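TqaA (Penicillium aethiopicum, PDB 5EGF) is the C-terminal condensation-like domain of a fungal nonribosomal peptide synthetase and probably closes the finished peptide into a macrocycle. Local coordinates at residues R64-S69 / A424-L429; V157-V162 / L172-S177; Q180-S185 / C326-V331; L384-Q389 / D430-F435. The protein carries 2 engineered substitutions. All coordinates share one frame; numbering follows the deposited sequence.

Contact 1. Residues R64-S69 / A424-L429; sequences RGTFHS and ARFDPL. With EDO (1,2-ethanediol), chain B.
Phe-67 and His-68 pair with Arg-425 and Ala-424 at the crossover of the condensation fold, where the chain passes from the five-stranded sheet of one lobe back to the other lobe. The two strands are antiparallel. Arg-425 N donates to Phe-67 O (2.8 Å), and Phe-67 N donates back to Arg-425 O (3.2 Å). His-68 and Ala-424 form the next, non-hydrogen-bonded pair. There Ala-424 CB sits over the centre of the His-68 ring, 3.7 Å from its centroid, in a CH-pi contact. At the other end Gly-65 closes helix 56-63 with a Schellman motif, and Asp-427 N bonds to Arg-64 O at 3.1 Å. Phe-426 has CG opposite its own N (chi1 175°), which lays the ring alongside Thr-66 and Arg-64. Thr-66 OG1 meets the ring edge in its plane, 3.3 Å from Phe-426 CD1, while bonding to Phe-61 O. A bend at chi2 (142°) carries the Arg-64 guanidinium to Leu-429, whose CD2 lies over one face, toward the rim. The Arg-64 and Leu-429 side chains cross at about a right angle. Arg-64 NH1 bonds to Val-60 O, and its NE forms a salt bridge with Glu-431. A 1,2-ethanediol, probably from the crystallisation liquor, lies over one face of the Arg-425 guanidinium. It accepts a bond from Phe-426 N at its O1 (3.0 Å) and gives one from its O2 to Phe-426 O (2.7 Å). The diol thus serves polar backbone atoms just past the last strand pair. The Arg-64 charge, balanced by Glu-431, probably helps tie the helix end to the crossover.

Contact 2. Residues V157-V162 / L172-S177; sequences VRFTLV and LTIQIS
Thr-160 and Thr-173 pair squarely between strands 158-162 and 172-177, which run antiparallel with their axes 163° apart and 4.7 Å away at the closest. Thr-173 N bonds to Thr-160 O (2.7 Å), and Thr-160 N bonds to Thr-173 O (2.9 Å). Gln-175 N adds a straight bond to Arg-158 O (3.0 Å), but the return bond from Arg-158 N is weak. The two threonine side chains lie side by side. Thr-173 OG1 stands between its own N and carbonyl carbon (chi1 83°), which places it 3.1 Å from Thr-160 CB. One water bonds to Thr-173 OG1 and donates to Arg-158 O. Thr-160 OG1 bonds to Arg-122 NE. Gln-175 lies on the same face and sends NE2 to Asp-144. Trp-127 of a second subunit packs there on Arg-158, Thr-160 and Gln-175. The strands form a beta hairpin within the mixed five-stranded sheet, flanked by strands 122-125 and 67-75. The face of the hairpin that carries Phe-159, Leu-161, Leu-172 and Ile-174 is apolar; Phe-159 and Leu-161 meet helix 81-94. Phe-159 and Ile-174 point the same way there, with Phe-159 CE2 3.6 Å from Ile-174 CG1. Leu-172 CD2 comes to the edge of the Phe-159 ring, near its plane. Replacing Phe-159 with an alanine would probably open a gap between Ile-174 and Cys-88 and Val-92 of the helix, and take the ring edge away from Leu-172 CD2. Farther along, Leu-161 CD1 approaches Leu-172 CB at 4.2 Å. Toward the other end Val-157 CG2 lies against Ile-176 CG1 (3.8 Å).

Contact 3. Residues Q180-S185 / C326-V331; sequences QWDGVS and CTLNFV. With EDO (1,2-ethanediol), chain D.
Asp-182 meets Thr-327 with its CG tucked between its own backbone N and carbonyl carbon (chi1 59°), and Thr-327 OG1 takes the same kind of position (chi1 65°). The carboxylate is thereby turned to the loop ahead of strand 329-336. Thr-327 N donates to Asp-182 OD2 at 2.7 Å. It comes to the anti side of that oxygen, slightly out of the carboxylate plane. Arg-313 forms a salt bridge to the same oxygen. Thr-327 OG1 bonds to Asn-311 O. Asp-182 OD1 looks back to its own loop. It takes Ser-185 N at 3.0 Å, nearly in line with its C-O bond, and Ser-185 OG at 2.8 Å from above the carboxylate plane. The bond from Ser-185 N to Asp-182 OD1 makes an Asx motif. With both oxygens gripped, the carboxylate has little freedom to rotate. On the apolar side Leu-328 CG packs 3.5 Å from Asp-182 CB. Trp-181 O lies near Cys-326 CB (3.8 Å). Gly-183, next after Asp-182, and Asn-311 bind phosphopantetheine in another structure of this protein; the cofactor is absent here. The sequence from Ser-177 to Gly-183 fits SHxxxDG, the fungal terminal-domain form of the HHxxxDG motif at the active site of condensation domains.

Contact 4. Residues L384-Q389 / D430-F435; sequences LSLIVQ and DEVWIF. With C8E ((hydroxyethyloxy)tri(ethyloxy)octane), chain E; EDO (1,2-ethanediol), chain Y.
Ile-387 CD1 sits over one face of the Trp-433 indole, 3.9 Å from the centroid of the six-membered ring, and Ile-387 CG2 touches Trp-433 CZ3 at 3.4 Å. Gln-389 lies beside Phe-435, with CB 3.7 Å from Phe-435 CD1. On the opposite face Leu-386 CD1 reaches both Val-432 CG1 (3.8 Å) and Ile-434 CD1 (3.7 Å). The two strands run parallel, 16° apart, with bonds such as Ile-387 N to Val-432 O (2.8 Å) and Ile-434 N to Ile-387 O (3.0 Å). Trp-433 NE1 donates to Glu-431 OE2 at 2.7 Å, on the anti lone pair, which fixes the turn of the indole. Glu-431 CG lies between its N and carbonyl carbon (chi1 81°); a bend at chi2 then brings OE2 back to the indole. Arg-64 and Leu-429 N also hold this oxygen. Phe-330 and Phe-426 meet the indole edge-to-face. A leucine in place of Trp-433 would probably leave Ile-387 CD1 without a flat surface and Glu-431 OE2 without one of its donors. Farther out, helix 283-299 covers Leu-386 and Val-388. A detergent lies near Ser-385 and Val-432. The pair belongs to the six-stranded sheet of the second lobe, one of two chloramphenicol acetyltransferase-like halves of a condensation domain.

Overall arrangement
All four contacts lie within the condensation domain. Contact 2 comes first to completion along the chain and contact 3 next. Both fall between the two segments of contact 1, while contacts 1 and 4 alternate. Contacts 1 and 2 share the five-stranded sheet, with centres about 16 Å apart. Segment 326-331 of contact 3 leads into the six-stranded sheet that holds contact 4; their centres are about 15 Å apart. The centres of contacts 2 and 4 are about 29 Å apart, on opposite sides of the chain's centre. Contact 3 joins the loop after strand 169-177 to the start of strand 329-336, so it spans the lobes beside Gly-183 and Asn-311, which bind phosphopantetheine in another structure of this protein.

Contact 1. Residues R64-S69 / A424-L429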
# COMPACT_ATOMS: atom_id res chain seq x y z
N ARG C 64 -1.31 28.31 11.01
CA ARG C 64 -1.65 27.53 9.82
C ARG C 64 -0.61 27.71 8.72
O ARG C 64 -0.75 27.18 7.61
CB ARG C 64 -3.08 27.82 9.36
CG ARG C 64 -4.09 27.12 10.24
CD ARG C 64 -5.33 27.95 10.51
NE ARG C 64 -6.13 27.32 11.56
CZ ARG C 64 -5.98 27.54 12.87
NH1 ARG C 64 -5.08 28.42 13.29
NH2 ARG C 64 -6.74 26.90 13.75
N GLY C 65 0.44 28.44 9.05
CA GLY C 65 1.52 28.64 8.10
C GLY C 65 1.02 29.37 6.87
O GLY C 65 1.45 29.08 5.76
N THR C 66 0.12 30.33 7.09
CA THR C 66 -0.52 31.03 5.99
C THR C 66 0.46 32.03 5.40
O THR C 66 0.89 32.98 6.08
CB THR C 66 -1.82 31.70 6.41
OG1 THR C 66 -2.51 30.85 7.33
CG2 THR C 66 -2.71 31.95 5.19
N PHE C 67 0.79 31.81 4.14
CA PHE C 67 1.93 32.46 3.51
C PHE C 67 1.69 32.62 2.01
O PHE C 67 1.31 31.68 1.31
CB PHE C 67 3.19 31.63 3.77
CG PHE C 67 4.48 32.35 3.46
CD1 PHE C 67 4.72 33.62 3.99
CD2 PHE C 67 5.47 31.76 2.67
CE1 PHE C 67 5.91 34.30 3.72
CE2 PHE C 67 6.68 32.44 2.39
CZ PHE C 67 6.89 33.71 2.91
N HIS C 68 1.89 33.84 1.51
CA HIS C 68 1.57 34.17 0.13
C HIS C 68 2.77 34.75 -0.57
O HIS C 68 3.59 35.43 0.05
CB HIS C 68 0.45 35.20 0.09
CG HIS C 68 -0.89 34.62 0.39
ND1 HIS C 68 -1.95 34.71 -0.49
CD2 HIS C 68 -1.34 33.89 1.44
CE1 HIS C 68 -3.00 34.10 0.02
NE2 HIS C 68 -2.65 33.59 1.19
N SER C 69 2.88 34.46 -1.86
CA SER C 69 3.81 35.19 -2.71
C SER C 69 2.93 35.88 -3.73
O SER C 69 2.32 35.22 -4.55
CB SER C 69 4.83 34.26 -3.39
OG SER C 69 5.65 34.96 -4.32
N ALA C 424 0.38 30.32 -2.82
CA ALA C 424 -0.13 30.42 -1.46
C ALA C 424 -0.13 29.11 -0.67
O ALA C 424 -0.40 28.03 -1.23
CB ALA C 424 -1.50 31.06 -1.46
N ARG C 425 0.18 29.22 0.61
CA ARG C 425 0.06 28.11 1.55
C ARG C 425 -0.98 28.44 2.59
O ARG C 425 -1.19 29.61 2.96
CB ARG C 425 1.39 27.82 2.24
CG ARG C 425 2.60 27.81 1.29
CD ARG C 425 2.48 26.74 0.26
NE ARG C 425 2.33 25.42 0.86
CZ ARG C 425 2.03 24.32 0.18
NH1 ARG C 425 1.84 24.38 -1.14
NH2 ARG C 425 1.89 23.15 0.81
N PHE C 426 -1.64 27.40 3.07
CA PHE C 426 -2.64 27.52 4.12
C PHE C 426 -3.04 26.13 4.56
O PHE C 426 -3.52 25.34 3.75
CB PHE C 426 -3.89 28.26 3.63
CG PHE C 426 -4.99 28.30 4.66
CD1 PHE C 426 -4.80 28.95 5.87
CD2 PHE C 426 -6.20 27.67 4.42
CE1 PHE C 426 -5.81 28.98 6.83
CE2 PHE C 426 -7.22 27.70 5.37
CZ PHE C 426 -7.03 28.35 6.58
N ASP C 427 -2.86 25.83 5.84
CA ASP C 427 -3.15 24.49 6.29
C ASP C 427 -3.96 24.47 7.56
O ASP C 427 -3.41 24.64 8.65
CB ASP C 427 -1.86 23.67 6.43
CG ASP C 427 -1.21 23.40 5.09
OD1 ASP C 427 -1.59 22.41 4.41
OD2 ASP C 427 -0.31 24.18 4.71
N PRO C 428 -5.26 24.23 7.43
CA PRO C 428 -6.18 24.28 8.58
C PRO C 428 -5.76 23.29 9.65
O PRO C 428 -4.97 22.37 9.36
CB PRO C 428 -7.54 23.86 7.98
CG PRO C 428 -7.42 24.17 6.50
CD PRO C 428 -5.95 23.91 6.17
N LEU C 429 -6.24 23.49 10.88
CA LEU C 429 -5.96 22.58 11.98
C LEU C 429 -7.10 21.58 12.14
O LEU C 429 -7.28 20.71 11.28
CB LEU C 429 -5.71 23.36 13.27
CG LEU C 429 -4.31 23.86 13.64
CD1 LEU C 429 -3.42 24.18 12.44
CD2 LEU C 429 -4.45 25.08 14.52
C1 EDO B . -1.41 24.84 0.56
O1 EDO B . -0.90 24.77 1.89
C2 EDO B . -2.87 24.40 0.53
O2 EDO B . -3.74 25.40 1.09

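Contact 2. Residues V157-V162 / L172-S177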
# COMPACT_ATOMS: atom_id res chain seq x y z
N VAL C 157 7.89 39.74 5.27
CA VAL C 157 7.72 40.54 4.06
C VAL C 157 9.06 40.71 3.32
O VAL C 157 10.00 41.32 3.85
CB VAL C 157 7.09 41.89 4.36
CG1 VAL C 157 7.32 42.84 3.20
CG2 VAL C 157 5.57 41.72 4.66
N ARG C 158 9.14 40.15 2.12
CA ARG C 158 10.40 40.13 1.37
C ARG C 158 10.15 40.17 -0.12
O ARG C 158 9.15 39.67 -0.61
CB ARG C 158 11.27 38.95 1.77
CG ARG C 158 11.87 39.12 3.15
CD ARG C 158 13.13 38.31 3.36
NE ARG C 158 12.87 36.88 3.18
CZ ARG C 158 13.79 35.94 3.39
NH1 ARG C 158 15.01 36.28 3.78
NH2 ARG C 158 13.48 34.66 3.21
N PHE C 159 11.06 40.80 -0.85
CA PHE C 159 10.78 41.08 -2.24
C PHE C 159 11.69 40.31 -3.18
O PHE C 159 12.88 40.13 -2.90
CB PHE C 159 10.92 42.57 -2.49
CG PHE C 159 9.83 43.38 -1.86
CD1 PHE C 159 9.92 43.79 -0.54
CD2 PHE C 159 8.70 43.71 -2.59
CE1 PHE C 159 8.90 44.54 0.04
CE2 PHE C 159 7.67 44.47 -2.01
CZ PHE C 159 7.77 44.88 -0.70
N THR C 160 11.13 39.84 -4.29
CA THR C 160 11.95 39.19 -5.31
C THR C 160 11.70 39.82 -6.67
O THR C 160 10.58 40.24 -6.99
CB THR C 160 11.73 37.67 -5.38
OG1 THR C 160 12.04 37.08 -4.11
CG2 THR C 160 12.65 37.07 -6.44
N LEU C 161 12.77 39.87 -7.45
CA LEU C 161 12.75 40.46 -8.79
C LEU C 161 13.51 39.55 -9.77
O LEU C 161 14.74 39.38 -9.67
CB LEU C 161 13.40 41.84 -8.74
CG LEU C 161 13.06 42.81 -9.86
CD1 LEU C 161 11.57 42.76 -10.12
CD2 LEU C 161 13.52 44.23 -9.51
N VAL C 162 12.79 38.96 -10.71
CA VAL C 162 13.41 38.00 -11.62
C VAL C 162 13.29 38.50 -13.05
O VAL C 162 12.18 38.71 -13.54
CB VAL C 162 12.76 36.61 -11.53
CG1 VAL C 162 13.57 35.59 -12.37
CG2 VAL C 162 12.66 36.16 -10.09
N LEU C 172 7.92 40.47 -10.40
CA LEU C 172 8.07 41.05 -9.08
C LEU C 172 7.27 40.18 -8.12
O LEU C 172 6.09 39.90 -8.35
CB LEU C 172 7.51 42.48 -9.08
CG LEU C 172 7.77 43.42 -7.90
CD1 LEU C 172 6.44 43.89 -7.31
CD2 LEU C 172 8.62 42.74 -6.85
N THR C 173 7.90 39.72 -7.04
CA THR C 173 7.11 38.96 -6.08
C THR C 173 7.16 39.59 -4.70
O THR C 173 8.23 39.97 -4.20
CB THR C 173 7.54 37.48 -5.97
OG1 THR C 173 8.66 37.38 -5.09
CG2 THR C 173 7.88 36.89 -7.34
N ILE C 174 5.99 39.68 -4.08
CA ILE C 174 5.92 40.16 -2.71
C ILE C 174 5.53 39.00 -1.81
O ILE C 174 4.45 38.42 -1.97
CB ILE C 174 4.89 41.30 -2.61
CG1 ILE C 174 5.23 42.40 -3.61
CG2 ILE C 174 4.82 41.83 -1.19
CD1 ILE C 174 4.08 43.30 -3.97
N GLN C 175 6.40 38.63 -0.88
CA GLN C 175 6.04 37.59 0.07
C GLN C 175 5.51 38.19 1.39
O GLN C 175 5.96 39.25 1.82
CB GLN C 175 7.23 36.66 0.33
CG GLN C 175 7.60 35.80 -0.85
CD GLN C 175 8.73 34.83 -0.54
OE1 GLN C 175 9.21 34.73 0.59
NE2 GLN C 175 9.18 34.12 -1.57
N ILE C 176 4.55 37.52 2.03
CA ILE C 176 3.91 38.10 3.21
C ILE C 176 3.12 37.08 4.03
O ILE C 176 2.51 36.18 3.47
CB ILE C 176 3.01 39.29 2.81
CG1 ILE C 176 2.30 39.89 4.02
CG2 ILE C 176 2.00 38.89 1.74
CD1 ILE C 176 1.36 41.04 3.64
N SER C 177 3.15 37.21 5.34
CA SER C 177 2.28 36.40 6.20
C SER C 177 0.87 36.97 6.24
O SER C 177 0.66 38.18 6.15
CB SER C 177 2.85 36.29 7.61
OG SER C 177 1.89 35.72 8.47
O HOH W 1 10.13 37.65 -2.57

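Contact 3. Residues Q180-S185 / C326-V331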
# COMPACT_ATOMS: atom_id res chain seq x y z
N GLN C 180 -0.37 39.74 8.36
CA GLN C 180 0.02 41.11 8.00
C GLN C 180 -0.89 41.73 6.96
O GLN C 180 -0.70 42.88 6.56
CB GLN C 180 1.45 41.15 7.46
CG GLN C 180 2.50 40.67 8.42
CD GLN C 180 3.80 40.36 7.72
OE1 GLN C 180 3.93 39.32 7.07
NE2 GLN C 180 4.78 41.26 7.83
N TRP C 181 -1.89 40.97 6.51
CA TRP C 181 -2.83 41.50 5.55
C TRP C 181 -4.18 40.80 5.68
O TRP C 181 -4.29 39.72 6.29
CB TRP C 181 -2.28 41.34 4.12
CG TRP C 181 -2.24 39.90 3.64
CD1 TRP C 181 -1.21 39.00 3.77
CD2 TRP C 181 -3.30 39.20 2.98
NE1 TRP C 181 -1.57 37.79 3.22
CE2 TRP C 181 -2.85 37.89 2.73
CE3 TRP C 181 -4.58 39.56 2.56
CZ2 TRP C 181 -3.64 36.94 2.09
CZ3 TRP C 181 -5.37 38.62 1.93
CH2 TRP C 181 -4.90 37.32 1.69
N ASP C 182 -5.20 41.43 5.12
CA ASP C 182 -6.50 40.82 5.07
C ASP C 182 -7.12 41.29 3.77
O ASP C 182 -6.53 42.10 3.06
CB ASP C 182 -7.35 41.17 6.31
CG ASP C 182 -7.57 42.67 6.48
OD1 ASP C 182 -7.59 43.39 5.46
OD2 ASP C 182 -7.74 43.11 7.64
N GLY C 183 -8.29 40.76 3.44
CA GLY C 183 -8.87 40.99 2.13
C GLY C 183 -9.12 42.45 1.82
O GLY C 183 -8.85 42.92 0.71
N VAL C 184 -9.63 43.17 2.80
CA VAL C 184 -10.01 44.56 2.56
C VAL C 184 -8.79 45.46 2.34
O VAL C 184 -8.86 46.41 1.58
CB VAL C 184 -11.02 45.12 3.63
CG1 VAL C 184 -11.31 44.11 4.74
CG2 VAL C 184 -10.55 46.45 4.20
N SER C 185 -7.67 45.15 2.98
CA SER C 185 -6.51 46.03 2.91
C SER C 185 -5.41 45.63 1.91
O SER C 185 -4.51 46.43 1.64
CB SER C 185 -5.91 46.25 4.31
OG SER C 185 -5.42 45.05 4.88
N CYS C 326 -4.01 42.62 9.44
CA CYS C 326 -5.05 41.62 9.61
C CYS C 326 -6.06 42.06 10.68
O CYS C 326 -5.89 41.74 11.86
CB CYS C 326 -4.42 40.29 10.02
SG CYS C 326 -5.61 39.00 10.01
N THR C 327 -7.10 42.79 10.28
CA THR C 327 -8.12 43.20 11.26
C THR C 327 -9.26 42.19 11.39
O THR C 327 -10.15 42.33 12.23
CB THR C 327 -8.70 44.60 10.97
OG1 THR C 327 -9.41 44.59 9.73
CG2 THR C 327 -7.58 45.63 10.93
N LEU C 328 -9.20 41.16 10.55
CA LEU C 328 -10.16 40.06 10.58
C LEU C 328 -10.33 39.52 11.98
O LEU C 328 -9.37 39.46 12.76
CB LEU C 328 -9.67 38.91 9.71
CG LEU C 328 -9.43 39.16 8.23
CD1 LEU C 328 -8.64 38.00 7.67
CD2 LEU C 328 -10.75 39.34 7.46
N ASN C 329 -11.55 39.09 12.29
CA ASN C 329 -11.83 38.38 13.54
C ASN C 329 -12.72 37.17 13.24
O ASN C 329 -13.53 37.20 12.31
CB ASN C 329 -12.52 39.30 14.56
CG ASN C 329 -12.24 38.90 16.01
OD1 ASN C 329 -11.43 37.99 16.28
ND2 ASN C 329 -12.91 39.58 16.95
N PHE C 330 -12.56 36.11 14.02
CA PHE C 330 -13.43 34.95 13.86
C PHE C 330 -14.29 34.80 15.10
O PHE C 330 -13.78 34.45 16.17
CB PHE C 330 -12.59 33.71 13.59
CG PHE C 330 -11.54 33.91 12.55
CD1 PHE C 330 -11.88 33.97 11.20
CD2 PHE C 330 -10.21 34.08 12.91
CE1 PHE C 330 -10.90 34.16 10.22
CE2 PHE C 330 -9.22 34.29 11.94
CZ PHE C 330 -9.56 34.33 10.60
N VAL C 331 -15.58 35.09 14.95
CA VAL C 331 -16.48 35.17 16.09
C VAL C 331 -17.72 34.25 16.00
O VAL C 331 -18.06 33.71 14.93
CB VAL C 331 -16.94 36.63 16.37
CG1 VAL C 331 -15.75 37.52 16.70
CG2 VAL C 331 -17.77 37.18 15.20
C1 EDO D . -9.82 31.57 16.55
O1 EDO D . -10.28 30.34 15.97
C2 EDO D . -10.63 32.76 16.01
O2 EDO D . -10.54 33.93 16.84

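Contact 4. Residues L384-Q389 / D430-F435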
# COMPACT_ATOMS: atom_id res chain seq x y z
N LEU C 384 -13.07 27.40 17.56
CA LEU C 384 -14.20 27.35 16.65
C LEU C 384 -13.92 26.19 15.67
O LEU C 384 -12.79 26.05 15.17
CB LEU C 384 -14.37 28.67 15.90
CG LEU C 384 -14.75 29.95 16.65
CD1 LEU C 384 -14.65 31.14 15.69
CD2 LEU C 384 -16.15 29.86 17.28
N SER C 385 -14.92 25.35 15.44
CA SER C 385 -14.71 24.13 14.68
C SER C 385 -15.25 24.23 13.25
O SER C 385 -14.82 23.48 12.37
CB SER C 385 -15.29 22.93 15.43
OG SER C 385 -16.71 22.97 15.45
N LEU C 386 -16.20 25.14 13.04
CA LEU C 386 -16.69 25.48 11.71
C LEU C 386 -16.65 27.00 11.52
O LEU C 386 -17.25 27.76 12.31
CB LEU C 386 -18.12 24.98 11.51
CG LEU C 386 -18.80 25.25 10.16
CD1 LEU C 386 -18.05 24.53 9.04
CD2 LEU C 386 -20.28 24.82 10.18
N ILE C 387 -15.94 27.45 10.48
CA ILE C 387 -15.83 28.89 10.19
C ILE C 387 -16.32 29.23 8.79
O ILE C 387 -15.71 28.82 7.81
CB ILE C 387 -14.37 29.42 10.37
CG1 ILE C 387 -13.83 29.07 11.75
CG2 ILE C 387 -14.27 30.92 10.13
CD1 ILE C 387 -12.46 29.72 12.06
N VAL C 388 -17.39 30.02 8.72
CA VAL C 388 -17.91 30.51 7.45
C VAL C 388 -17.35 31.88 7.08
O VAL C 388 -17.50 32.84 7.82
CB VAL C 388 -19.43 30.67 7.52
CG1 VAL C 388 -19.97 31.21 6.20
CG2 VAL C 388 -20.08 29.33 7.86
N GLN C 389 -16.72 31.97 5.91
CA GLN C 389 -16.21 33.26 5.45
C GLN C 389 -16.73 33.62 4.06
O GLN C 389 -16.35 33.01 3.08
CB GLN C 389 -14.68 33.26 5.47
CG GLN C 389 -14.02 34.61 5.11
CD GLN C 389 -12.51 34.59 5.29
OE1 GLN C 389 -11.76 35.02 4.42
NE2 GLN C 389 -12.06 34.06 6.42
N ASP C 430 -7.88 21.68 13.21
CA ASP C 430 -9.00 20.75 13.38
C ASP C 430 -10.29 21.33 12.84
O ASP C 430 -11.31 20.66 12.79
CB ASP C 430 -9.18 20.31 14.84
CG ASP C 430 -8.12 19.31 15.28
OD1 ASP C 430 -7.77 18.41 14.47
OD2 ASP C 430 -7.62 19.43 16.42
N GLU C 431 -10.24 22.58 12.40
CA GLU C 431 -11.45 23.26 11.96
C GLU C 431 -11.77 23.07 10.47
O GLU C 431 -10.92 22.69 9.65
CB GLU C 431 -11.38 24.77 12.30
CG GLU C 431 -10.57 25.66 11.31
CD GLU C 431 -9.07 25.42 11.39
OE1 GLU C 431 -8.62 24.89 12.43
OE2 GLU C 431 -8.32 25.76 10.43
N VAL C 432 -13.01 23.36 10.13
CA VAL C 432 -13.48 23.31 8.76
C VAL C 432 -13.80 24.73 8.33
O VAL C 432 -14.54 25.44 9.05
CB VAL C 432 -14.78 22.48 8.66
CG1 VAL C 432 -15.38 22.57 7.26
CG2 VAL C 432 -14.55 21.04 9.09
N TRP C 433 -13.28 25.14 7.18
CA TRP C 433 -13.61 26.45 6.61
C TRP C 433 -14.59 26.25 5.47
O TRP C 433 -14.49 25.27 4.70
CB TRP C 433 -12.36 27.16 6.07
CG TRP C 433 -11.30 27.46 7.13
CD1 TRP C 433 -10.38 26.59 7.65
CD2 TRP C 433 -11.08 28.71 7.79
NE1 TRP C 433 -9.61 27.23 8.59
CE2 TRP C 433 -10.03 28.53 8.70
CE3 TRP C 433 -11.71 29.97 7.72
CZ2 TRP C 433 -9.56 29.57 9.53
CZ3 TRP C 433 -11.24 30.99 8.53
CH2 TRP C 433 -10.17 30.78 9.42
N ILE C 434 -15.53 27.18 5.36
CA ILE C 434 -16.40 27.30 4.20
C ILE C 434 -16.26 28.71 3.65
O ILE C 434 -16.64 29.68 4.32
CB ILE C 434 -17.87 27.07 4.56
CG1 ILE C 434 -18.04 25.68 5.17
CG2 ILE C 434 -18.75 27.24 3.34
CD1 ILE C 434 -19.48 25.38 5.68
N PHE C 435 -15.73 28.84 2.43
CA PHE C 435 -15.58 30.13 1.79
C PHE C 435 -16.54 30.23 0.64
O PHE C 435 -16.58 29.34 -0.19
CB PHE C 435 -14.17 30.32 1.20
CG PHE C 435 -13.07 30.26 2.21
CD1 PHE C 435 -12.69 31.39 2.91
CD2 PHE C 435 -12.39 29.07 2.43
CE1 PHE C 435 -11.65 31.32 3.84
CE2 PHE C 435 -11.38 28.99 3.35
CZ PHE C 435 -11.00 30.11 4.05
C1 C8E E . -20.63 8.67 18.60
C2 C8E E . -21.23 9.81 17.79
C3 C8E E . -20.51 11.12 18.05
C4 C8E E . -21.51 12.12 18.58
C5 C8E E . -21.90 13.07 17.46
C6 C8E E . -20.76 14.04 17.23
C7 C8E E . -21.09 15.00 16.11
C8 C8E E . -20.30 16.27 16.34
O9 C8E E . -21.11 17.42 16.20
C10 C8E E . -20.73 18.14 15.05
C11 C8E E . -20.32 19.57 15.34
O12 C8E E . -19.02 19.79 14.81
C13 C8E E . -18.98 20.56 13.63
C14 C8E E . -17.59 20.51 12.99
O15 C8E E . -17.20 19.17 12.74
C16 C8E E . -16.59 18.92 11.48
C17 C8E E . -16.26 17.43 11.40
O18 C8E E . -17.09 16.72 10.50
C19 C8E E . -16.80 15.34 10.60
C20 C8E E . -18.01 14.41 10.79
O21 C8E E . -19.23 15.09 10.96
C1 EDO Y . -18.47 26.16 15.46
O1 EDO Y . -17.43 25.91 16.41
C2 EDO Y . -19.19 24.85 15.11
O2 EDO Y . -19.74 24.26 16.30